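Local coordinates for protein peptide amidase (Stenotrophomonas maltophilia, PDB 1M22) that probably hydrolyses amide bonds with a serine nucleophile, as an enzyme of the amidase signature family, at residues L48-E53 and A170-A175; L325-F330 and V372-T377; S161-S166 and V420-R425; E53-A58 and A122-K127. All coordinates share one frame; numbering follows the deposited sequence.

In the fold
Contacts 1, 3 and 4 lie mainly in the buried interior, while contact 2 is a partly buried helix pair about 30 Å from contact 1, centre to centre. Contacts 1 and 4 share Glu-53 and edge strand 51-54 of the central sheet: contact 1 sets its approach against helix 167-174 by purely apolar packing, and contact 4 zips the strand to its neighbour 123-128 by hydrogen bonds. Contact 3 meets contact 1 where Pro-162 packs on Val-171, and joins two loops, one carrying catalytic Ser-165, through an indole face and one backbone bond. Contact 2 relies on leucine and aromatic packing with a bridging water.

Contact 1: L48-E53 and A170-A175; sequences LRAVIE and AVAVAA
Leu-48 and Ala-50, on the loop that leads into edge strand 51-54 of the central sheet, pack on Val-171, Ala-172 and Ala-175 of the last turns of helix 167-174 and the residue just after it. The contact is wholly apolar, and every residue that touches is buried. Leu-48 CG stands anti to its carbonyl carbon (chi1 -59°), and the CD1 branch comes down between two small groups one helical turn apart, 3.8 Å from Ala-175 CB and 4.0 Å from Val-171 CG1. Ala-50 meets the same valine from beside the leucine, with Ala-50 CB 3.9 Å from Val-171 CG1, and also faces Ala-172, the two CB atoms being 4.3 Å apart. Val-171 CG1 is thus the methyl shared by both loop residues. Its CG2 branch turns elsewhere and packs on Pro-162. Small residues suit these places: alanine on both sides lets Ala-50 and Ala-172 bring their CA atoms to 5.8 Å, while the longer leucine spans the wider part of the interface. Several backbone groups find partners outside the two segments. Asp-42, at the end of helix 27-43, takes the backbone N-H groups of Ala-50 and Val-51 on its two carboxylate oxygens, and Arg-37 of that helix bonds to Ala-175 O, so helix 27-43 ties together both partners of this packing.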
# COMPACT_ATOMS: atom_id res chain seq x y z
N LEU A 48 -17.59 -3.08 7.37
CA LEU A 48 -16.14 -2.93 7.29
C LEU A 48 -15.70 -1.50 7.00
O LEU A 48 -14.61 -1.09 7.40
CB LEU A 48 -15.59 -3.86 6.21
CG LEU A 48 -15.85 -5.36 6.39
CD1 LEU A 48 -15.30 -6.13 5.20
CD2 LEU A 48 -15.22 -5.85 7.68
N ARG A 49 -16.56 -0.74 6.32
CA ARG A 49 -16.28 0.64 5.96
C ARG A 49 -14.93 0.82 5.27
O ARG A 49 -14.19 1.77 5.53
CB ARG A 49 -16.36 1.55 7.19
CG ARG A 49 -17.73 1.55 7.85
CD ARG A 49 -18.01 2.86 8.55
NE ARG A 49 -18.32 3.92 7.59
CZ ARG A 49 -18.74 5.13 7.93
NH1 ARG A 49 -18.91 5.45 9.21
NH2 ARG A 49 -19.01 6.03 6.99
N ALA A 50 -14.62 -0.10 4.37
CA ALA A 50 -13.38 -0.03 3.62
C ALA A 50 -13.51 0.95 2.45
O ALA A 50 -12.52 1.57 2.03
CB ALA A 50 -13.00 -1.40 3.09
N VAL A 51 -14.72 1.09 1.93
CA VAL A 51 -14.98 1.96 0.79
C VAL A 51 -15.61 3.28 1.22
O VAL A 51 -16.72 3.32 1.74
CB VAL A 51 -15.92 1.25 -0.22
CG1 VAL A 51 -16.19 2.15 -1.41
CG2 VAL A 51 -15.27 -0.05 -0.68
N ILE A 52 -14.88 4.37 1.00
CA ILE A 52 -15.34 5.70 1.39
C ILE A 52 -16.24 6.35 0.33
O ILE A 52 -17.09 7.19 0.67
CB ILE A 52 -14.12 6.60 1.74
CG1 ILE A 52 -14.58 7.89 2.41
CG2 ILE A 52 -13.29 6.88 0.49
CD1 ILE A 52 -13.43 8.73 2.97
N GLU A 53 -16.08 5.97 -0.93
CA GLU A 53 -16.92 6.53 -1.99
C GLU A 53 -16.95 5.62 -3.21
O GLU A 53 -15.91 5.12 -3.65
CB GLU A 53 -16.43 7.92 -2.43
CG GLU A 53 -17.42 8.64 -3.36
CD GLU A 53 -16.91 9.97 -3.91
OE1 GLU A 53 -15.89 10.48 -3.41
OE2 GLU A 53 -17.54 10.51 -4.84
N ALA A 170 -6.41 -2.51 1.95
CA ALA A 170 -6.04 -3.83 2.43
C ALA A 170 -7.28 -4.65 2.78
O ALA A 170 -7.41 -5.81 2.39
CB ALA A 170 -5.13 -3.71 3.64
N VAL A 171 -8.20 -4.03 3.52
CA VAL A 171 -9.43 -4.71 3.91
C VAL A 171 -10.26 -5.10 2.70
O VAL A 171 -10.77 -6.22 2.63
CB VAL A 171 -10.27 -3.81 4.85
CG1 VAL A 171 -11.65 -4.43 5.06
CG2 VAL A 171 -9.55 -3.66 6.18
N ALA A 172 -10.40 -4.19 1.74
CA ALA A 172 -11.19 -4.49 0.54
C ALA A 172 -10.65 -5.70 -0.21
O ALA A 172 -11.41 -6.56 -0.65
CB ALA A 172 -11.22 -3.27 -0.37
N VAL A 173 -9.33 -5.77 -0.36
CA VAL A 173 -8.74 -6.90 -1.07
C VAL A 173 -8.92 -8.19 -0.27
O VAL A 173 -9.25 -9.24 -0.83
CB VAL A 173 -7.24 -6.64 -1.35
CG1 VAL A 173 -6.58 -7.90 -1.88
CG2 VAL A 173 -7.10 -5.51 -2.35
N ALA A 174 -8.73 -8.12 1.04
CA ALA A 174 -8.87 -9.30 1.90
C ALA A 174 -10.30 -9.82 1.92
O ALA A 174 -10.52 -11.03 2.05
CB ALA A 174 -8.43 -8.96 3.32
N ALA A 175 -11.27 -8.91 1.82
CA ALA A 175 -12.69 -9.25 1.86
C ALA A 175 -13.29 -9.47 0.47
O ALA A 175 -14.50 -9.62 0.34
CB ALA A 175 -13.46 -8.16 2.59

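Contact 2: L325-F330 and V372-T377; sequences LLLYEF and VEADAT
Leu-327, on helix 319-340, crosses the Glu-373 side chain at a slant and lies against Ala-374 near the C-terminal end of helix 369-375, in an interhelical contact continued by Thr-377 beyond that helix. Its CD1 methyl presses on the aliphatic stem and carboxyl carbon of the glutamate, 3.4 Å from Glu-373 CD, a tight fit; the carboxylate forms a salt bridge with Arg-323, one turn before Leu-327 on the same helix. The other branch, Leu-327 CD2, lies 4.0 Å from Ala-374 CB, whose small size lets the backbones come close: the CA atoms of Leu-327 and Ala-374 are 4.6 Å apart. Tyr-328 then offers a ring face to Thr-377 in a CH-pi contact, Thr-377 CB standing 3.7 Å from the ring centroid and only 6° off the normal. A threonine serves two ends here, because its hydroxyl is turned away from the ring: Thr-377 OG1 donates to Ala-374 O at 2.7 Å, in the carbonyl plane, and accepts from a water that also donates to Tyr-328 O. Ala-374 O takes the backbone N-H of Thr-377 as well, which fixes the chain after the helix. Phe-330 closes the row with its edge, its CD2 atom 3.7 Å from Ala-374 CB and that methyl lying in the ring plane.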
# COMPACT_ATOMS: atom_id res chain seq x y z
N LEU A 325 12.44 15.35 8.42
CA LEU A 325 12.21 15.49 6.99
C LEU A 325 10.73 15.39 6.63
O LEU A 325 10.26 16.09 5.73
CB LEU A 325 13.05 14.48 6.20
CG LEU A 325 12.65 13.01 6.13
CD1 LEU A 325 11.66 12.80 4.98
CD2 LEU A 325 13.89 12.16 5.90
N LEU A 326 9.98 14.54 7.33
CA LEU A 326 8.56 14.40 7.04
C LEU A 326 7.78 15.69 7.33
O LEU A 326 6.91 16.07 6.56
CB LEU A 326 7.95 13.24 7.85
CG LEU A 326 8.45 11.83 7.51
CD1 LEU A 326 7.73 10.82 8.39
CD2 LEU A 326 8.19 11.54 6.04
N LEU A 327 8.10 16.35 8.44
CA LEU A 327 7.42 17.59 8.80
C LEU A 327 7.65 18.66 7.74
O LEU A 327 6.71 19.31 7.29
CB LEU A 327 7.90 18.08 10.17
CG LEU A 327 7.48 17.24 11.38
CD1 LEU A 327 8.27 17.67 12.60
CD2 LEU A 327 5.98 17.41 11.61
N TYR A 328 8.91 18.84 7.34
CA TYR A 328 9.23 19.84 6.33
C TYR A 328 8.62 19.53 4.98
O TYR A 328 8.03 20.40 4.33
CB TYR A 328 10.75 19.97 6.16
CG TYR A 328 11.44 20.81 7.22
CD1 TYR A 328 11.66 20.32 8.50
CD2 TYR A 328 11.89 22.09 6.91
CE1 TYR A 328 12.32 21.08 9.46
CE2 TYR A 328 12.55 22.87 7.87
CZ TYR A 328 12.76 22.35 9.14
OH TYR A 328 13.43 23.11 10.08
N GLU A 329 8.76 18.29 4.54
CA GLU A 329 8.23 17.91 3.24
C GLU A 329 6.71 17.89 3.19
O GLU A 329 6.12 18.16 2.15
CB GLU A 329 8.82 16.55 2.82
CG GLU A 329 10.33 16.62 2.61
CD GLU A 329 10.93 15.35 2.07
OE1 GLU A 329 10.17 14.42 1.71
OE2 GLU A 329 12.18 15.28 1.98
N PHE A 330 6.07 17.60 4.32
CA PHE A 330 4.61 17.59 4.36
C PHE A 330 4.05 18.99 4.10
O PHE A 330 3.15 19.16 3.29
CB PHE A 330 4.10 17.07 5.71
CG PHE A 330 2.60 17.12 5.86
CD1 PHE A 330 1.78 16.30 5.09
CD2 PHE A 330 2.02 18.00 6.76
CE1 PHE A 330 0.39 16.37 5.22
CE2 PHE A 330 0.63 18.08 6.90
CZ PHE A 330 -0.18 17.26 6.13
N VAL A 372 0.15 20.99 13.07
CA VAL A 372 0.64 22.18 13.76
C VAL A 372 2.16 22.26 13.74
O VAL A 372 2.72 23.32 13.46
CB VAL A 372 0.14 22.19 15.23
CG1 VAL A 372 0.80 23.32 16.01
CG2 VAL A 372 -1.38 22.37 15.24
N GLU A 373 2.84 21.15 14.02
CA GLU A 373 4.29 21.16 14.00
C GLU A 373 4.83 21.39 12.59
O GLU A 373 5.78 22.14 12.39
CB GLU A 373 4.86 19.86 14.58
CG GLU A 373 6.38 19.81 14.52
CD GLU A 373 6.98 18.82 15.51
OE1 GLU A 373 6.38 17.75 15.73
OE2 GLU A 373 8.06 19.12 16.06
N ALA A 374 4.20 20.75 11.60
CA ALA A 374 4.64 20.91 10.22
C ALA A 374 4.48 22.34 9.73
O ALA A 374 5.33 22.86 9.00
CB ALA A 374 3.86 19.95 9.31
N ASP A 375 3.40 23.00 10.13
CA ASP A 375 3.16 24.37 9.69
C ASP A 375 4.22 25.35 10.17
O ASP A 375 4.44 26.39 9.55
CB ASP A 375 1.77 24.84 10.14
CG ASP A 375 1.34 26.11 9.44
OD1 ASP A 375 1.39 26.13 8.19
OD2 ASP A 375 0.93 27.07 10.12
N ALA A 376 4.88 25.01 11.28
CA ALA A 376 5.90 25.88 11.85
C ALA A 376 7.30 25.67 11.26
O ALA A 376 8.24 26.36 11.66
CB ALA A 376 5.94 25.70 13.36
N THR A 377 7.45 24.73 10.33
CA THR A 377 8.76 24.50 9.73
C THR A 377 9.11 25.66 8.80
O THR A 377 8.25 26.20 8.11
CB THR A 377 8.81 23.16 8.96
OG1 THR A 377 7.80 23.14 7.94
CG2 THR A 377 8.60 22.00 9.92
O HOH W 1 8.35 23.12 5.12

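Contact 3: S161-S166 and V420-R425; sequences SPCGSS and VAWPIR
Ser-161 sets its CB over one face of the Trp-422 indole, while Cys-163 meets the same ring system at its edge. Ser-161 CB stands over the five-membered ring, 3.6 Å from its centroid and 23° off the normal, a CH-pi contact displaced toward the rim. With OG anti to the backbone N (chi1 -175°), the hydroxyl reaches along the face toward the benzo side, 3.3 Å from Trp-422 CZ2. That rotation also lets Ser-161 OG accept from the backbone N of Cys-163 at 3.0 Å, an ST turn that bends the chain; a serine suits the place, being short enough for its CB to rest on the ring and carrying the acceptor. The sulfur arrives near the indole plane: Cys-163 SG is 3.9 Å from Trp-422 CH2, in a sulfur-aromatic contact at the edge. Behind the side chains the backbones are joined by a fairly straight bond from Ser-161 N to Trp-422 O, 2.7 Å long. Ala-421 CB rests 3.3 Å from Ser-161 O, and Ile-424 CG1 packs beside Ser-161 N. Cys-163 also touches Cys-192, with which no disulfide is formed here. Beyond it, a cis peptide joins Gly-164 to the catalytic Ser-165, whose OG bonds to Ser-189 OG and Lys-86 NZ. This is the Ser-cisSer-Lys triad characteristic of amidase signature enzymes, and the tryptophan loop packs against the segment that leads into it.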
# COMPACT_ATOMS: atom_id res chain seq x y z
N SER A 161 -8.12 -3.74 14.72
CA SER A 161 -7.58 -2.78 13.77
C SER A 161 -7.13 -3.29 12.41
O SER A 161 -6.59 -4.39 12.29
CB SER A 161 -6.40 -2.05 14.41
OG SER A 161 -5.91 -1.03 13.56
N PRO A 162 -7.39 -2.50 11.36
CA PRO A 162 -6.98 -2.88 10.01
C PRO A 162 -5.60 -2.27 9.75
O PRO A 162 -5.02 -2.45 8.68
CB PRO A 162 -8.04 -2.23 9.14
CG PRO A 162 -8.28 -0.94 9.87
CD PRO A 162 -8.36 -1.39 11.32
N CYS A 163 -5.08 -1.56 10.75
CA CYS A 163 -3.80 -0.84 10.64
C CYS A 163 -3.99 0.27 9.59
O CYS A 163 -5.12 0.64 9.29
CB CYS A 163 -2.65 -1.79 10.26
SG CYS A 163 -0.99 -1.11 10.56
N GLY A 164 -2.90 0.80 9.03
CA GLY A 164 -3.02 1.89 8.07
C GLY A 164 -1.67 2.24 7.46
O GLY A 164 -0.69 1.63 7.86
N SER A 165 -1.55 3.31 6.67
CA SER A 165 -2.59 4.25 6.46
C SER A 165 -3.53 3.78 5.28
O SER A 165 -4.53 4.40 4.97
CB SER A 165 -2.32 5.69 6.34
OG SER A 165 -1.45 5.92 5.24
N SER A 166 -3.17 2.69 4.61
CA SER A 166 -3.96 2.15 3.48
C SER A 166 -4.94 1.10 3.99
O SER A 166 -5.01 -0.02 3.47
CB SER A 166 -3.03 1.50 2.45
OG SER A 166 -2.04 2.41 1.97
N VAL A 420 0.25 -8.84 15.26
CA VAL A 420 -1.13 -9.03 14.81
C VAL A 420 -2.01 -7.84 15.17
O VAL A 420 -1.64 -6.98 15.97
CB VAL A 420 -1.75 -10.30 15.40
CG1 VAL A 420 -0.97 -11.52 14.94
CG2 VAL A 420 -1.78 -10.22 16.92
N ALA A 421 -3.20 -7.81 14.57
CA ALA A 421 -4.15 -6.74 14.81
C ALA A 421 -4.50 -6.63 16.30
O ALA A 421 -4.56 -7.64 17.01
CB ALA A 421 -5.42 -6.98 14.00
N TRP A 422 -4.73 -5.40 16.74
CA TRP A 422 -5.06 -5.11 18.13
C TRP A 422 -6.47 -4.52 18.20
O TRP A 422 -7.01 -4.05 17.19
CB TRP A 422 -4.06 -4.09 18.67
CG TRP A 422 -3.99 -2.85 17.82
CD1 TRP A 422 -4.71 -1.70 17.98
CD2 TRP A 422 -3.20 -2.66 16.64
NE1 TRP A 422 -4.42 -0.81 16.98
CE2 TRP A 422 -3.50 -1.38 16.14
CE3 TRP A 422 -2.27 -3.46 15.95
CZ2 TRP A 422 -2.90 -0.87 14.98
CZ3 TRP A 422 -1.68 -2.95 14.80
CH2 TRP A 422 -1.99 -1.67 14.32
N PRO A 423 -7.09 -4.54 19.39
CA PRO A 423 -8.44 -3.98 19.54
C PRO A 423 -8.42 -2.51 19.13
O PRO A 423 -7.54 -1.76 19.56
CB PRO A 423 -8.72 -4.16 21.03
CG PRO A 423 -7.94 -5.38 21.38
CD PRO A 423 -6.64 -5.17 20.64
N ILE A 424 -9.38 -2.09 18.31
CA ILE A 424 -9.45 -0.71 17.87
C ILE A 424 -9.55 0.26 19.04
O ILE A 424 -8.85 1.27 19.08
CB ILE A 424 -10.65 -0.48 16.93
CG1 ILE A 424 -10.45 -1.27 15.63
CG2 ILE A 424 -10.80 1.01 16.62
CD1 ILE A 424 -11.65 -1.25 14.71
N ARG A 425 -10.42 -0.05 20.00
CA ARG A 425 -10.61 0.80 21.17
C ARG A 425 -9.47 0.71 22.18
O ARG A 425 -9.66 0.96 23.37
CB ARG A 425 -11.93 0.45 21.86
CG ARG A 425 -13.17 0.84 21.07
CD ARG A 425 -14.44 0.34 21.74
NE ARG A 425 -15.65 0.74 21.02
CZ ARG A 425 -16.11 1.99 20.97
NH1 ARG A 425 -15.47 2.96 21.60
NH2 ARG A 425 -17.22 2.26 20.29

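Contact 4: E53-A58 and A122-K127; sequences ELNPDA and AVVLGK
Glu-53 and Leu-54 pair antiparallel with Lys-127 and Gly-126, the first as a hydrogen-bonded pair and the second as a non-hydrogen-bonded one. Lys-127 N donates to Glu-53 O at 2.8 Å, whereas the return bond from Glu-53 N to Lys-127 O is weak at 3.4 Å; the same oxygen also receives Ile-52 N. Ile-52 and Glu-53 both face Lys-127, a classic beta bulge. Gly-126 suits its place because Glu-53 O occupies the space where a beta carbon would lie; the glycine CA sits 3.2 Å from that oxygen in a CA-H...O contact. Past the strand pair Asn-55 takes over. Its backbone N bonds to Leu-125 O at 2.9 Å, and with CG anti to the backbone N (chi1 175°) its amide reaches alongside to Val-124 O, at 2.8 Å from ND2. The acceptor lies in the plane of the asparagine amide, although ND2 is tilted 23° from the Val-124 carbonyl plane; Glu-61 is a second acceptor for ND2. Asn-55 OD1 meanwhile takes Asp-57 N in an Asx turn, so both ends of the amide are fixed. Ala-58, small enough to lie close, sets its CB 3.7 Å from Val-124 O, and a water joins Asn-55 O to Leu-125 O. The charged tips go elsewhere, Glu-53 to Arg-148 and Lys-127 to Asp-87 and Ile-89 O. Strand 51-54 thereby forms the bulged antiparallel edge of the eleven-stranded mixed sheet of the amidase fold, followed by a type I turn into helix 58-70.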
# COMPACT_ATOMS: atom_id res chain seq x y z
N GLU A 53 -16.08 5.97 -0.93
CA GLU A 53 -16.92 6.53 -1.99
C GLU A 53 -16.95 5.62 -3.21
O GLU A 53 -15.91 5.12 -3.65
CB GLU A 53 -16.43 7.92 -2.43
CG GLU A 53 -17.42 8.64 -3.36
CD GLU A 53 -16.91 9.97 -3.91
OE1 GLU A 53 -15.89 10.48 -3.41
OE2 GLU A 53 -17.54 10.51 -4.84
N LEU A 54 -18.14 5.39 -3.74
CA LEU A 54 -18.28 4.55 -4.93
C LEU A 54 -18.16 5.43 -6.16
O LEU A 54 -18.49 6.62 -6.13
CB LEU A 54 -19.65 3.86 -4.94
CG LEU A 54 -19.91 2.81 -3.86
CD1 LEU A 54 -21.36 2.37 -3.90
CD2 LEU A 54 -18.98 1.62 -4.08
N ASN A 55 -17.66 4.85 -7.25
CA ASN A 55 -17.54 5.58 -8.49
C ASN A 55 -18.88 5.49 -9.20
O ASN A 55 -19.32 4.41 -9.58
CB ASN A 55 -16.45 4.95 -9.37
CG ASN A 55 -16.35 5.60 -10.73
OD1 ASN A 55 -16.94 6.66 -10.97
ND2 ASN A 55 -15.61 4.98 -11.64
N PRO A 56 -19.57 6.63 -9.38
CA PRO A 56 -20.87 6.59 -10.05
C PRO A 56 -20.78 6.08 -11.49
O PRO A 56 -21.78 5.64 -12.05
CB PRO A 56 -21.34 8.04 -9.97
CG PRO A 56 -20.06 8.81 -10.01
CD PRO A 56 -19.18 8.02 -9.07
N ASP A 57 -19.59 6.13 -12.07
CA ASP A 57 -19.39 5.68 -13.44
C ASP A 57 -18.80 4.28 -13.56
O ASP A 57 -18.39 3.87 -14.64
CB ASP A 57 -18.46 6.64 -14.20
CG ASP A 57 -19.05 8.03 -14.34
OD1 ASP A 57 -20.29 8.15 -14.42
OD2 ASP A 57 -18.27 9.00 -14.40
N ALA A 58 -18.78 3.53 -12.46
CA ALA A 58 -18.22 2.18 -12.48
C ALA A 58 -18.89 1.28 -13.51
O ALA A 58 -18.21 0.62 -14.30
CB ALA A 58 -18.32 1.55 -11.10
N ALA A 122 -8.59 -1.04 -16.75
CA ALA A 122 -9.12 -1.32 -15.42
C ALA A 122 -10.37 -0.48 -15.16
O ALA A 122 -10.52 0.62 -15.70
CB ALA A 122 -8.06 -1.04 -14.36
N VAL A 123 -11.26 -1.02 -14.34
CA VAL A 123 -12.49 -0.35 -13.97
C VAL A 123 -12.34 0.16 -12.54
O VAL A 123 -12.02 -0.62 -11.64
CB VAL A 123 -13.69 -1.33 -14.03
CG1 VAL A 123 -14.94 -0.68 -13.45
CG2 VAL A 123 -13.93 -1.76 -15.47
N VAL A 124 -12.55 1.45 -12.32
CA VAL A 124 -12.43 2.00 -10.98
C VAL A 124 -13.76 1.86 -10.25
O VAL A 124 -14.75 2.48 -10.63
CB VAL A 124 -12.02 3.49 -11.02
CG1 VAL A 124 -11.92 4.05 -9.61
CG2 VAL A 124 -10.69 3.64 -11.74
N LEU A 125 -13.79 1.02 -9.22
CA LEU A 125 -15.01 0.81 -8.45
C LEU A 125 -15.29 1.95 -7.48
O LEU A 125 -16.45 2.26 -7.20
CB LEU A 125 -14.91 -0.48 -7.63
CG LEU A 125 -15.00 -1.84 -8.33
CD1 LEU A 125 -14.68 -2.94 -7.33
CD2 LEU A 125 -16.40 -2.04 -8.91
N GLY A 126 -14.23 2.57 -6.98
CA GLY A 126 -14.38 3.65 -6.03
C GLY A 126 -13.10 3.92 -5.26
O GLY A 126 -12.02 3.47 -5.66
N LYS A 127 -13.24 4.63 -4.15
CA LYS A 127 -12.11 5.00 -3.30
C LYS A 127 -12.21 4.32 -1.94
O LYS A 127 -13.30 4.09 -1.43
CB LYS A 127 -12.09 6.52 -3.10
CG LYS A 127 -12.27 7.34 -4.37
CD LYS A 127 -11.14 7.12 -5.37
CE LYS A 127 -9.82 7.69 -4.86
NZ LYS A 127 -9.87 9.18 -4.69
O HOH W 2 -19.27 2.03 -8.22